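Local structure of GH18 chiitnase (Pseudoalteromonas aurantia, 6K7Z) at residues N27-L31 / V42-I47; Y86-S90 / G127-F133; T93-A97 / S136-L141; Q157-E162 / F188-W194; A196-I201 / S232-P236. The protein probably hydrolyses chitin at internal glycosidic bonds, as an endochitinase of glycoside hydrolase family 18. All coordinates share one frame; numbering follows the deposited sequence.

Contact 1. Residues N27-L31 / V42-I47; sequences NLAFL and VLSGAI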
# COMPACT_ATOMS: atom_id res chain seq x y z
N ASN A 27 7.18 -2.23 -1.93
CA ASN A 27 6.82 -0.82 -1.85
C ASN A 27 7.90 -0.09 -1.06
O ASN A 27 8.06 -0.34 0.14
CB ASN A 27 5.47 -0.61 -1.15
CG ASN A 27 4.33 -1.30 -1.86
OD1 ASN A 27 4.34 -1.46 -3.07
ND2 ASN A 27 3.30 -1.68 -1.10
N LEU A 28 8.62 0.83 -1.71
CA LEU A 28 9.59 1.63 -0.99
C LEU A 28 8.87 2.75 -0.26
O LEU A 28 8.13 3.53 -0.87
CB LEU A 28 10.65 2.19 -1.95
CG LEU A 28 11.26 1.15 -2.88
CD1 LEU A 28 12.17 1.82 -3.90
CD2 LEU A 28 12.03 0.10 -2.07
N ALA A 29 9.07 2.84 1.05
CA ALA A 29 8.39 3.82 1.89
C ALA A 29 9.38 4.80 2.54
O ALA A 29 10.28 4.35 3.23
CB ALA A 29 7.60 3.08 2.98
N PHE A 30 9.22 6.12 2.39
CA PHE A 30 8.12 6.79 1.71
C PHE A 30 8.62 7.98 0.90
O PHE A 30 9.72 8.50 1.10
CB PHE A 30 7.09 7.35 2.71
CG PHE A 30 6.28 6.31 3.42
CD1 PHE A 30 5.25 5.66 2.78
CD2 PHE A 30 6.54 6.02 4.75
CE1 PHE A 30 4.48 4.70 3.46
CE2 PHE A 30 5.79 5.07 5.43
CZ PHE A 30 4.76 4.41 4.78
N LEU A 31 7.75 8.43 0.01
CA LEU A 31 7.84 9.75 -0.60
C LEU A 31 6.65 10.54 -0.08
O LEU A 31 5.54 10.01 -0.05
CB LEU A 31 7.82 9.63 -2.12
CG LEU A 31 7.99 10.89 -2.97
CD1 LEU A 31 9.39 11.44 -2.83
CD2 LEU A 31 7.67 10.55 -4.42
N VAL A 42 9.50 14.75 -0.73
CA VAL A 42 10.79 14.36 -0.15
C VAL A 42 10.73 12.90 0.28
O VAL A 42 9.69 12.39 0.70
CB VAL A 42 11.19 15.25 1.05
CG1 VAL A 42 11.39 16.70 0.61
CG2 VAL A 42 10.14 15.15 2.15
N LEU A 43 11.89 12.24 0.18
CA LEU A 43 12.05 10.85 0.58
C LEU A 43 12.38 10.75 2.06
O LEU A 43 13.03 11.62 2.64
CB LEU A 43 13.17 10.19 -0.22
CG LEU A 43 12.89 9.97 -1.71
CD1 LEU A 43 14.21 9.67 -2.44
CD2 LEU A 43 11.90 8.82 -1.89
N SER A 44 11.92 9.66 2.67
CA SER A 44 12.24 9.30 4.04
C SER A 44 12.43 7.79 4.11
O SER A 44 11.97 7.06 3.23
CB SER A 44 11.15 9.74 5.02
OG SER A 44 9.90 9.16 4.69
N GLY A 45 13.14 7.34 5.13
CA GLY A 45 13.41 5.93 5.30
C GLY A 45 14.79 5.55 4.80
O GLY A 45 15.58 6.37 4.32
N ALA A 46 15.09 4.25 4.93
CA ALA A 46 16.42 3.76 4.58
C ALA A 46 16.75 3.95 3.11
O ALA A 46 17.93 3.93 2.74
CB ALA A 46 16.54 2.29 4.95
N ILE A 47 15.75 4.13 2.25
CA ILE A 47 16.03 4.31 0.83
C ILE A 47 16.74 5.62 0.54
O ILE A 47 17.37 5.75 -0.52
CB ILE A 47 14.73 4.24 0.01
CG1 ILE A 47 13.75 5.33 0.47
CG2 ILE A 47 14.14 2.83 0.04
CD1 ILE A 47 12.39 5.26 -0.21
O HOH W 1 13.02 3.43 3.04
O HOH W 2 9.02 11.14 3.00

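Contact 2. Residues Y86-S90 / G127-F133; sequences YRSLS and GYDGAQF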
# COMPACT_ATOMS: atom_id res chain seq x y z
N TYR A 86 -2.24 17.44 2.26
CA TYR A 86 -3.20 16.88 1.31
C TYR A 86 -4.21 17.93 0.87
O TYR A 86 -4.60 17.98 -0.30
CB TYR A 86 -3.94 15.70 1.93
CG TYR A 86 -3.17 14.39 2.03
CD1 TYR A 86 -2.76 13.71 0.89
CD2 TYR A 86 -2.93 13.80 3.27
CE1 TYR A 86 -2.08 12.49 0.99
CE2 TYR A 86 -2.26 12.59 3.37
CZ TYR A 86 -1.84 11.94 2.23
OH TYR A 86 -1.17 10.73 2.34
N ARG A 87 -4.66 18.78 1.80
CA ARG A 87 -5.62 19.82 1.45
C ARG A 87 -5.08 20.69 0.32
O ARG A 87 -5.79 20.98 -0.65
CB ARG A 87 -5.94 20.68 2.67
CG ARG A 87 -7.12 21.63 2.48
CD ARG A 87 -7.28 22.52 3.70
NE ARG A 87 -8.49 23.33 3.66
CZ ARG A 87 -8.77 24.30 4.53
NH1 ARG A 87 -7.90 24.59 5.50
NH2 ARG A 87 -9.90 24.98 4.44
N SER A 88 -3.82 21.11 0.43
CA SER A 88 -3.20 21.90 -0.63
C SER A 88 -3.07 21.10 -1.91
O SER A 88 -3.37 21.60 -3.00
CB SER A 88 -1.84 22.40 -0.18
OG SER A 88 -1.95 23.23 0.97
N LEU A 89 -2.62 19.85 -1.80
CA LEU A 89 -2.44 19.02 -2.99
C LEU A 89 -3.75 18.80 -3.72
O LEU A 89 -3.76 18.68 -4.95
CB LEU A 89 -1.84 17.67 -2.61
CG LEU A 89 -0.43 17.71 -2.03
CD1 LEU A 89 -0.09 16.33 -1.51
CD2 LEU A 89 0.57 18.14 -3.09
N SER A 90 -4.86 18.76 -2.98
CA SER A 90 -6.15 18.48 -3.58
C SER A 90 -6.58 19.57 -4.54
O SER A 90 -7.46 19.33 -5.37
CB SER A 90 -7.22 18.31 -2.50
OG SER A 90 -7.54 19.57 -1.92
N GLY A 127 -11.58 19.94 5.44
CA GLY A 127 -11.58 21.06 4.52
C GLY A 127 -11.28 20.69 3.09
O GLY A 127 -10.92 21.56 2.30
N TYR A 128 -11.39 19.41 2.73
CA TYR A 128 -11.31 19.00 1.33
C TYR A 128 -11.93 17.61 1.22
O TYR A 128 -11.97 16.87 2.20
CB TYR A 128 -9.87 19.02 0.79
CG TYR A 128 -9.02 17.84 1.25
CD1 TYR A 128 -8.41 17.84 2.50
CD2 TYR A 128 -8.83 16.73 0.43
CE1 TYR A 128 -7.62 16.76 2.93
CE2 TYR A 128 -8.05 15.64 0.85
CZ TYR A 128 -7.45 15.67 2.10
OH TYR A 128 -6.69 14.60 2.52
N ASP A 129 -12.42 17.30 0.03
CA ASP A 129 -13.07 16.02 -0.23
C ASP A 129 -12.00 14.97 -0.52
O ASP A 129 -11.37 14.99 -1.58
CB ASP A 129 -14.04 16.19 -1.40
CG ASP A 129 -14.94 14.98 -1.61
OD1 ASP A 129 -14.51 13.85 -1.30
OD2 ASP A 129 -16.07 15.18 -2.09
N GLY A 130 -11.77 14.06 0.42
CA GLY A 130 -10.70 13.09 0.24
C GLY A 130 -10.99 12.07 -0.85
O GLY A 130 -10.08 11.64 -1.56
N ALA A 131 -12.25 11.65 -0.97
CA ALA A 131 -12.60 10.71 -2.03
C ALA A 131 -12.35 11.32 -3.40
O ALA A 131 -11.74 10.69 -4.27
CB ALA A 131 -14.05 10.27 -1.88
N GLN A 132 -12.81 12.56 -3.61
CA GLN A 132 -12.58 13.19 -4.90
C GLN A 132 -11.09 13.42 -5.15
O GLN A 132 -10.64 13.34 -6.30
CB GLN A 132 -13.37 14.49 -5.01
CG GLN A 132 -13.11 15.23 -6.32
CD GLN A 132 -13.49 14.40 -7.55
OE1 GLN A 132 -14.62 13.90 -7.65
NE2 GLN A 132 -12.54 14.22 -8.47
N PHE A 133 -10.32 13.69 -4.09
CA PHE A 133 -8.87 13.80 -4.24
C PHE A 133 -8.28 12.50 -4.75
O PHE A 133 -7.52 12.48 -5.72
CB PHE A 133 -8.24 14.20 -2.90
CG PHE A 133 -6.74 14.06 -2.88
CD1 PHE A 133 -5.95 14.86 -3.68
CD2 PHE A 133 -6.13 13.13 -2.05
CE1 PHE A 133 -4.57 14.74 -3.66
CE2 PHE A 133 -4.75 12.99 -2.02
CZ PHE A 133 -3.96 13.80 -2.83

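Contact 3. Residues T93-A97 / S136-L141; sequences TAKLA and SLTQEL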
# COMPACT_ATOMS: atom_id res chain seq x y z
N THR A 93 -4.25 18.29 -8.37
CA THR A 93 -3.84 16.90 -8.46
C THR A 93 -3.01 16.63 -9.71
O THR A 93 -2.20 15.70 -9.73
CB THR A 93 -5.05 15.97 -8.44
OG1 THR A 93 -5.89 16.24 -9.58
CG2 THR A 93 -5.84 16.17 -7.17
N ALA A 94 -3.21 17.41 -10.78
CA ALA A 94 -2.44 17.15 -11.99
C ALA A 94 -0.97 17.44 -11.76
O ALA A 94 -0.10 16.71 -12.25
CB ALA A 94 -2.99 17.98 -13.16
N LYS A 95 -0.67 18.49 -10.99
CA LYS A 95 0.71 18.81 -10.67
C LYS A 95 1.33 17.74 -9.80
O LYS A 95 2.47 17.32 -10.03
CB LYS A 95 0.77 20.18 -9.98
CG LYS A 95 2.18 20.66 -9.68
CD LYS A 95 2.19 22.13 -9.24
CE LYS A 95 3.62 22.65 -9.17
NZ LYS A 95 3.74 24.02 -8.58
N LEU A 96 0.59 17.27 -8.79
CA LEU A 96 1.05 16.17 -7.96
C LEU A 96 1.29 14.93 -8.81
O LEU A 96 2.35 14.28 -8.71
CB LEU A 96 0.03 15.89 -6.85
CG LEU A 96 0.32 14.69 -5.95
CD1 LEU A 96 1.64 14.89 -5.21
CD2 LEU A 96 -0.81 14.46 -4.95
N ALA A 97 0.33 14.59 -9.67
CA ALA A 97 0.47 13.42 -10.53
C ALA A 97 1.73 13.50 -11.38
O ALA A 97 2.46 12.52 -11.53
CB ALA A 97 -0.75 13.26 -11.42
N SER A 136 -9.43 11.86 -8.39
CA SER A 136 -8.71 12.68 -9.37
C SER A 136 -7.24 12.30 -9.44
O SER A 136 -6.67 12.21 -10.54
CB SER A 136 -8.86 14.16 -9.01
OG SER A 136 -8.06 14.95 -9.89
N LEU A 137 -6.59 12.10 -8.29
CA LEU A 137 -5.19 11.69 -8.32
C LEU A 137 -5.00 10.38 -9.07
O LEU A 137 -4.08 10.25 -9.88
CB LEU A 137 -4.64 11.58 -6.89
CG LEU A 137 -3.18 11.11 -6.82
CD1 LEU A 137 -2.25 12.10 -7.52
CD2 LEU A 137 -2.75 10.87 -5.36
N THR A 138 -5.88 9.40 -8.83
CA THR A 138 -5.75 8.13 -9.54
C THR A 138 -5.89 8.33 -11.05
O THR A 138 -5.08 7.80 -11.82
CB THR A 138 -6.78 7.12 -9.03
OG1 THR A 138 -6.50 6.81 -7.66
CG2 THR A 138 -6.72 5.84 -9.85
N GLN A 139 -6.87 9.13 -11.48
CA GLN A 139 -7.07 9.34 -12.91
C GLN A 139 -5.86 10.01 -13.55
O GLN A 139 -5.39 9.59 -14.61
CB GLN A 139 -8.33 10.17 -13.14
CG GLN A 139 -9.63 9.41 -12.93
CD GLN A 139 -10.85 10.31 -12.95
OE1 GLN A 139 -10.76 11.51 -12.70
NE2 GLN A 139 -12.01 9.73 -13.24
N GLU A 140 -5.34 11.05 -12.90
CA GLU A 140 -4.22 11.78 -13.47
C GLU A 140 -2.95 10.94 -13.48
O GLU A 140 -2.14 11.03 -14.40
CB GLU A 140 -4.00 13.08 -12.70
CG GLU A 140 -5.18 14.01 -12.72
CD GLU A 140 -5.35 14.69 -14.07
OE1 GLU A 140 -4.48 14.49 -14.95
OE2 GLU A 140 -6.33 15.44 -14.22
N LEU A 141 -2.77 10.13 -12.44
CA LEU A 141 -1.60 9.26 -12.38
C LEU A 141 -1.68 8.18 -13.45
O LEU A 141 -0.68 7.89 -14.13
CB LEU A 141 -1.50 8.66 -10.98
CG LEU A 141 -0.18 8.28 -10.33
CD1 LEU A 141 0.88 9.34 -10.54
CD2 LEU A 141 -0.43 8.07 -8.84

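Contact 4. Residues Q157-E162 / F188-W194; sequences QPPYLE and FYNNPPW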
# COMPACT_ATOMS: atom_id res chain seq x y z
N GLN A 157 -7.32 1.47 4.94
CA GLN A 157 -7.69 0.79 6.17
C GLN A 157 -9.14 0.31 6.09
O GLN A 157 -9.92 0.83 5.29
CB GLN A 157 -7.49 1.74 7.35
CG GLN A 157 -6.02 2.09 7.52
CD GLN A 157 -5.82 3.31 8.37
OE1 GLN A 157 -6.07 3.30 9.58
NE2 GLN A 157 -5.35 4.39 7.75
N PRO A 158 -9.51 -0.70 6.87
CA PRO A 158 -10.81 -1.35 6.70
C PRO A 158 -11.98 -0.38 6.76
O PRO A 158 -12.92 -0.51 5.97
CB PRO A 158 -10.85 -2.37 7.85
CG PRO A 158 -9.42 -2.77 8.01
CD PRO A 158 -8.63 -1.48 7.77
N PRO A 159 -12.00 0.60 7.69
CA PRO A 159 -13.17 1.50 7.72
C PRO A 159 -13.42 2.22 6.41
O PRO A 159 -14.57 2.56 6.11
CB PRO A 159 -12.84 2.48 8.85
CG PRO A 159 -11.93 1.72 9.76
CD PRO A 159 -11.09 0.88 8.82
N TYR A 160 -12.37 2.43 5.62
CA TYR A 160 -12.51 3.12 4.35
C TYR A 160 -13.37 2.35 3.36
O TYR A 160 -13.87 2.95 2.40
CB TYR A 160 -11.14 3.35 3.72
CG TYR A 160 -10.17 4.23 4.48
CD1 TYR A 160 -10.52 4.88 5.66
CD2 TYR A 160 -8.87 4.39 4.01
CE1 TYR A 160 -9.60 5.69 6.33
CE2 TYR A 160 -7.96 5.19 4.66
CZ TYR A 160 -8.32 5.83 5.82
OH TYR A 160 -7.38 6.61 6.45
N LEU A 161 -13.53 1.04 3.56
CA LEU A 161 -14.16 0.14 2.61
C LEU A 161 -15.49 -0.42 3.11
O LEU A 161 -16.08 -1.29 2.46
CB LEU A 161 -13.21 -1.01 2.28
CG LEU A 161 -11.95 -0.61 1.50
CD1 LEU A 161 -10.85 -1.65 1.61
CD2 LEU A 161 -12.29 -0.35 0.05
N GLU A 162 -15.98 0.06 4.25
CA GLU A 162 -17.20 -0.44 4.86
C GLU A 162 -18.39 0.26 4.23
O GLU A 162 -18.63 1.45 4.49
CB GLU A 162 -17.14 -0.23 6.37
CG GLU A 162 -16.16 -1.17 7.07
CD GLU A 162 -16.67 -2.59 7.11
OE1 GLU A 162 -17.84 -2.77 7.51
OE2 GLU A 162 -15.93 -3.53 6.72
N PHE A 188 -5.05 -4.59 7.69
CA PHE A 188 -5.82 -5.20 8.76
C PHE A 188 -5.07 -5.12 10.08
O PHE A 188 -4.84 -6.14 10.75
CB PHE A 188 -6.18 -6.65 8.41
CG PHE A 188 -7.23 -6.77 7.33
CD1 PHE A 188 -8.55 -6.42 7.59
CD2 PHE A 188 -6.90 -7.22 6.05
CE1 PHE A 188 -9.52 -6.52 6.61
CE2 PHE A 188 -7.88 -7.33 5.06
CZ PHE A 188 -9.19 -6.98 5.34
N TYR A 189 -4.67 -3.91 10.46
CA TYR A 189 -4.00 -3.67 11.73
C TYR A 189 -4.20 -2.21 12.09
O TYR A 189 -4.65 -1.41 11.27
CB TYR A 189 -2.52 -4.04 11.67
CG TYR A 189 -1.80 -3.53 10.45
CD1 TYR A 189 -1.78 -4.26 9.27
CD2 TYR A 189 -1.15 -2.30 10.47
CE1 TYR A 189 -1.13 -3.79 8.14
CE2 TYR A 189 -0.49 -1.82 9.35
CZ TYR A 189 -0.47 -2.57 8.19
OH TYR A 189 0.18 -2.09 7.06
N ASN A 190 -3.91 -1.88 13.35
CA ASN A 190 -4.16 -0.54 13.90
C ASN A 190 -5.61 -0.13 13.75
O ASN A 190 -5.93 1.06 13.71
CB ASN A 190 -3.26 0.51 13.25
CG ASN A 190 -1.79 0.24 13.47
OD1 ASN A 190 -1.40 -0.33 14.49
ND2 ASN A 190 -0.96 0.66 12.52
N ASN A 191 -6.51 -1.11 13.66
CA ASN A 191 -7.92 -0.84 13.38
C ASN A 191 -8.78 -1.87 14.05
O ASN A 191 -9.12 -2.91 13.46
CB ASN A 191 -8.20 -0.82 11.87
CG ASN A 191 -7.87 0.50 11.24
OD1 ASN A 191 -8.66 1.44 11.32
ND2 ASN A 191 -6.72 0.57 10.57
N PRO A 192 -9.20 -1.62 15.29
CA PRO A 192 -10.26 -2.43 15.89
C PRO A 192 -11.57 -2.15 15.16
O PRO A 192 -11.77 -1.03 14.71
CB PRO A 192 -10.31 -1.94 17.34
CG PRO A 192 -9.06 -1.13 17.54
CD PRO A 192 -8.74 -0.56 16.19
N PRO A 193 -12.47 -3.13 15.07
CA PRO A 193 -12.39 -4.48 15.64
C PRO A 193 -11.79 -5.52 14.69
O PRO A 193 -11.90 -6.72 14.96
CB PRO A 193 -13.85 -4.81 15.91
CG PRO A 193 -14.58 -4.11 14.81
CD PRO A 193 -13.82 -2.83 14.55
N TRP A 194 -11.14 -5.07 13.62
CA TRP A 194 -10.48 -6.02 12.72
C TRP A 194 -9.18 -6.55 13.31
O TRP A 194 -8.82 -7.70 13.05
CB TRP A 194 -10.18 -5.37 11.37
CG TRP A 194 -11.39 -5.02 10.63
CD1 TRP A 194 -12.06 -5.80 9.74
CD2 TRP A 194 -12.10 -3.78 10.70
NE1 TRP A 194 -13.15 -5.12 9.25
CE2 TRP A 194 -13.20 -3.88 9.83
CE3 TRP A 194 -11.91 -2.60 11.43
CZ2 TRP A 194 -14.11 -2.85 9.66
CZ3 TRP A 194 -12.82 -1.57 11.25
CH2 TRP A 194 -13.90 -1.70 10.37
O HOH W 3 -8.73 4.05 10.36

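Contact 5. Residues A196-I201 / S232-P236; sequences ANPDQI and SGYMP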
# COMPACT_ATOMS: atom_id res chain seq x y z
N ALA A 196 -6.37 -8.38 14.84
CA ALA A 196 -6.19 -9.68 15.50
C ALA A 196 -7.51 -10.41 15.68
O ALA A 196 -7.67 -11.22 16.61
CB ALA A 196 -5.47 -9.52 16.84
N ASN A 197 -8.47 -10.15 14.79
CA ASN A 197 -9.81 -10.72 14.85
C ASN A 197 -10.07 -11.43 13.53
O ASN A 197 -10.74 -10.88 12.64
CB ASN A 197 -10.83 -9.62 15.15
CG ASN A 197 -12.23 -10.13 15.29
OD1 ASN A 197 -12.55 -11.26 14.95
ND2 ASN A 197 -13.11 -9.26 15.79
N PRO A 198 -9.57 -12.65 13.37
CA PRO A 198 -9.62 -13.30 12.04
C PRO A 198 -11.01 -13.40 11.45
O PRO A 198 -11.18 -13.18 10.24
CB PRO A 198 -9.05 -14.70 12.31
CG PRO A 198 -8.28 -14.58 13.57
CD PRO A 198 -8.93 -13.51 14.39
N ASP A 199 -12.01 -13.75 12.26
CA ASP A 199 -13.37 -13.85 11.73
C ASP A 199 -13.82 -12.54 11.10
O ASP A 199 -14.39 -12.52 10.00
CB ASP A 199 -14.33 -14.27 12.84
CG ASP A 199 -13.88 -15.52 13.55
OD1 ASP A 199 -13.09 -16.27 12.94
OD2 ASP A 199 -14.31 -15.74 14.70
N GLN A 200 -13.54 -11.43 11.78
CA GLN A 200 -13.92 -10.13 11.22
C GLN A 200 -13.09 -9.80 9.98
O GLN A 200 -13.60 -9.21 9.02
CB GLN A 200 -13.77 -9.05 12.29
CG GLN A 200 -14.16 -7.67 11.84
CD GLN A 200 -15.64 -7.56 11.54
OE1 GLN A 200 -16.05 -7.43 10.38
NE2 GLN A 200 -16.45 -7.62 12.59
N ILE A 201 -11.81 -10.19 9.97
CA ILE A 201 -10.97 -9.90 8.81
C ILE A 201 -11.48 -10.65 7.59
O ILE A 201 -11.55 -10.11 6.48
CB ILE A 201 -9.50 -10.24 9.12
CG1 ILE A 201 -8.94 -9.28 10.18
CG2 ILE A 201 -8.66 -10.21 7.84
CD1 ILE A 201 -7.67 -9.81 10.85
N SER A 232 -1.76 -2.42 17.04
CA SER A 232 -2.72 -3.50 17.26
C SER A 232 -2.80 -4.35 16.00
O SER A 232 -2.57 -3.87 14.89
CB SER A 232 -4.11 -2.96 17.61
OG SER A 232 -4.63 -2.18 16.55
N GLY A 233 -3.12 -5.63 16.18
CA GLY A 233 -3.38 -6.51 15.06
C GLY A 233 -2.34 -7.58 14.79
O GLY A 233 -2.53 -8.36 13.85
N TYR A 234 -1.27 -7.66 15.57
CA TYR A 234 -0.33 -8.75 15.36
C TYR A 234 -1.02 -10.09 15.59
O TYR A 234 -1.78 -10.27 16.55
CB TYR A 234 0.89 -8.63 16.28
CG TYR A 234 1.67 -9.93 16.32
CD1 TYR A 234 2.57 -10.27 15.30
CD2 TYR A 234 1.49 -10.83 17.36
CE1 TYR A 234 3.27 -11.47 15.33
CE2 TYR A 234 2.18 -12.04 17.39
CZ TYR A 234 3.06 -12.35 16.38
OH TYR A 234 3.74 -13.55 16.43
N MET A 235 -0.77 -11.02 14.69
CA MET A 235 -1.18 -12.40 14.85
C MET A 235 -0.02 -13.29 14.45
O MET A 235 0.69 -12.99 13.48
CB MET A 235 -2.42 -12.73 13.99
CG MET A 235 -3.69 -12.04 14.44
SD MET A 235 -5.08 -12.59 13.47
CE MET A 235 -4.64 -11.91 11.87
N PRO A 236 0.20 -14.39 15.17
CA PRO A 236 1.23 -15.35 14.75
C PRO A 236 0.91 -15.87 13.35
O PRO A 236 -0.25 -15.90 12.93
CB PRO A 236 1.13 -16.47 15.79
CG PRO A 236 0.39 -15.88 16.93
CD PRO A 236 -0.55 -14.86 16.35
O HOH W 4 -4.85 -8.36 12.47

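Contact 1. Residues N27-L31 / V42-I47
The antiparallel pairing of strands 25-33 and 41-43 runs on to Phe30 and Ser44, joined by two backbone bonds, Phe30 N to Ser44 O at 3.0 Å and Ser44 N to Phe30 O at 2.9 Å. Leu31 and Leu43 follow as a non-hydrogen-bonded pair. Their side chains share one face of the sheet, and Leu31 CD1 meets Leu43 CD2 at 3.7 Å. Phe103 of helix 93-106 touches both leucines. Ile47 packs against Leu28 beyond the paired residues, with its CD1 3.9 Å from Leu28 CB. Its CG1 lies between backbone N and carbonyl carbon (chi1 59°), which turns CD1 back toward strand 25-33. One water joins Ala29 O to Ile47 N. A second joins Val42 O to Ser44 OG. The peptide before Phe30 is cis, and the Phe30 ring folds over Ala29, whose CB stands 3.3 Å above the ring plane. A non-proline cis peptide on this strand is also known from relatives such as hevamine. Strand 41-43 folds back on strand 25-33, the second strand of the family 18 TIM barrel, as the outer arm of a beta hairpin.

Contact 2. Residues Y86-S90 / G127-F133
Tyr128 and Phe133 turn their rings to helix 83-89 by different first torsions. Tyr128 CG sits between its backbone N and carbonyl carbon (chi1 76°), which lays the ring alongside the helix backbone. Phe133 CG points opposite its own N (chi1 168°) and sends the ring toward Tyr86 and Ser90. Arg87 CA lies over one face of the Tyr128 ring, 4.0 Å from its centroid, as a CH-pi contact. At the far end of that ring Tyr128 CZ is 3.5 Å from Tyr86 CB. The Tyr128 hydroxyl is hydrogen-bonded to Asp118 and Tyr116. The contact thus joins the short helix 83-89, which follows a barrel strand, to the start of helix 130-144 on the outside of the TIM barrel. Asp129 is the N-cap of the latter helix, with OD1 accepting from Gln132 N at 3.1 Å. Phe133 CE2 approaches Tyr86 CD1 at 3.6 Å, the two rings meeting obliquely with planes 66° apart. Phe133 CD1 is also 3.6 Å from Ser90 CA. Ser90 OG donates to Arg87 O at 2.6 Å. The extended Arg87 side chain donates a bent, long bond from NE to Gly127 O (3.3 Å), coming from above the carbonyl plane.

Contact 3. Residues T93-A97 / S136-L141
Thr93 OG1 and Ser136 OG make the polar link between the two helices. They lie 2.5 Å apart, a very short hydrogen bond in which either hydroxyl could be the donor. Ser136 OG points opposite its backbone N (chi1 175°), and this carries it across the gap to Thr93. The Thr93 methyl, CG2, lies alongside the same Ser136 side chain.

Close packing centres on Ala97. Ala97 CB presses on Glu140 CB at 3.5 Å. With so small a side chain at this point, the segment axes approach to 8.6 Å and cross at -49°. Leu141 CD1 reaches the Ala97 backbone, 3.7 Å from Ala97 O.

Branched apolar side chains fill the inner side. Leu96 and Leu137 cross at a slant, and Leu96 CD2 meets Leu137 CD1 at 3.8 Å. Leu137 and Leu141 also rest on Ile114 of strand 111-115, so this side of the contact continues into the barrel wall.

Charge is kept to the other border. The Glu140 chain bends at its second torsion (chi2 -74°), and its CD passes Ala94 CB at 4.1 Å. OE1 makes salt bridges to Lys143 and Arg144 of its own helix.

Helix 93-106 lies between strands 71-77 and 111-115, and helix 130-144 between strands 111-115 and 151-154. The contact is therefore the side-by-side packing of consecutive beta-alpha-beta crossovers in the outer helical layer of a TIM barrel.

Contact 4. Residues Q157-E162 / F188-W194
Trp194 takes Pro158 on one face of its indole and Glu162 at the edge. Asn191 O, from its own segment, also lies at the edge in the ring plane. Pro158 CB sits over the six-membered ring, 3.5 Å from its centroid and 16° off the normal, a close CH-pi contact. Pro159 CG comes to Trp194 CZ3 at 3.7 Å from an oblique direction. The carboxylate of Glu162 lies near the ring plane, with OE2 3.5 Å from Trp194 CZ2. The Glu162 chain is bent at its second torsion (chi2 -72°), which brings the acid alongside the indole. Pro158 CG also touches Phe188 CD1 at 3.8 Å, so the proline touches two aromatic residues.

The amides of Gln157 and Asn191 are turned 60° against each other. Asn191 ND2 donates to Gln157 OE1 at 3.0 Å, in the carbonyl plane and on a lone pair. The same ND2 donates to Tyr189 O at 2.9 Å. A water bridges Gln157 OE1 and Asn191 OD1. The Asn191 amide is thus gripped at both ends, which fixes its rotation.

These are the loops after barrel strands 151-154 and 183-187. Gln157 touches Glu117, the glutamate of the DxDxE sequence signature of family 18. Helix 198-209 backs the contact: Ser204 accepts from Trp194 NE1, Tyr208 bonds to Glu162 OE2, and the Tyr208 side chain also packs on Pro158 and Trp194. Phe188 leans on strand 219-224.

Contact 5. Residues A196-I201 / S232-P236
Met235 reaches over to segment 196-201 and meets three residues in turn along its length. Its CG lies 3.6 Å from Ala196 CA. The Met235 and Pro198 side chains cross at a slant, with Met235 SD 3.8 Å from Pro198 CG. The methionine methyl, CE, comes tip to tip with Ile201 CD1 at 3.8 Å. The chain is extended through its second torsion and then bends at the third (chi3 -67°), which turns the methyl toward Ile201. Phe223 of strand 219-224 touches both Met235 and Ile201, so the tip of the methionine is buried. The segments come from successive strand-to-helix connections of the TIM barrel, one running into helix 198-209 and the other leading to helix 237-251. Each loop ends at an N-cap residue. Asn197 OD1 accepts a weak capping bond from Gln200 N, while Asn197 ND2 donates to Pro193 O. Pro236 holds the N-cap position of the second helix. The two backbones also come close at Ala196 and Gly233, with Ala196 N 3.5 Å from Gly233 CA. A water links them there, accepting from Ala196 N at 2.8 Å and donating to Gly233 O at 2.7 Å. Ala196 CB faces the backbone of Tyr234, 3.8 Å from Tyr234 O.

From the N terminus, contact 1 comes first and closes the short hairpin of strands 25-33 and 41-43. Contacts 2 and 3 cross: their segments alternate along the chain, and helices 83-89 and 93-106 both pack on helix 130-144. They touch each other where Phe133 meets Thr93 and Leu96. Contact 4 then closes the path from the loop after strand 151-154 to the loop after strand 183-187. Contact 5 follows in series and ties the start of helix 198-209 to the loop after strand 219-224. Contacts 4 and 5 meet through Asn190 N and Ser232 O, a probable hydrogen bond. Contacts 3 and 5 lie on opposite sides of the chain's centre, their own centres about 34 Å apart.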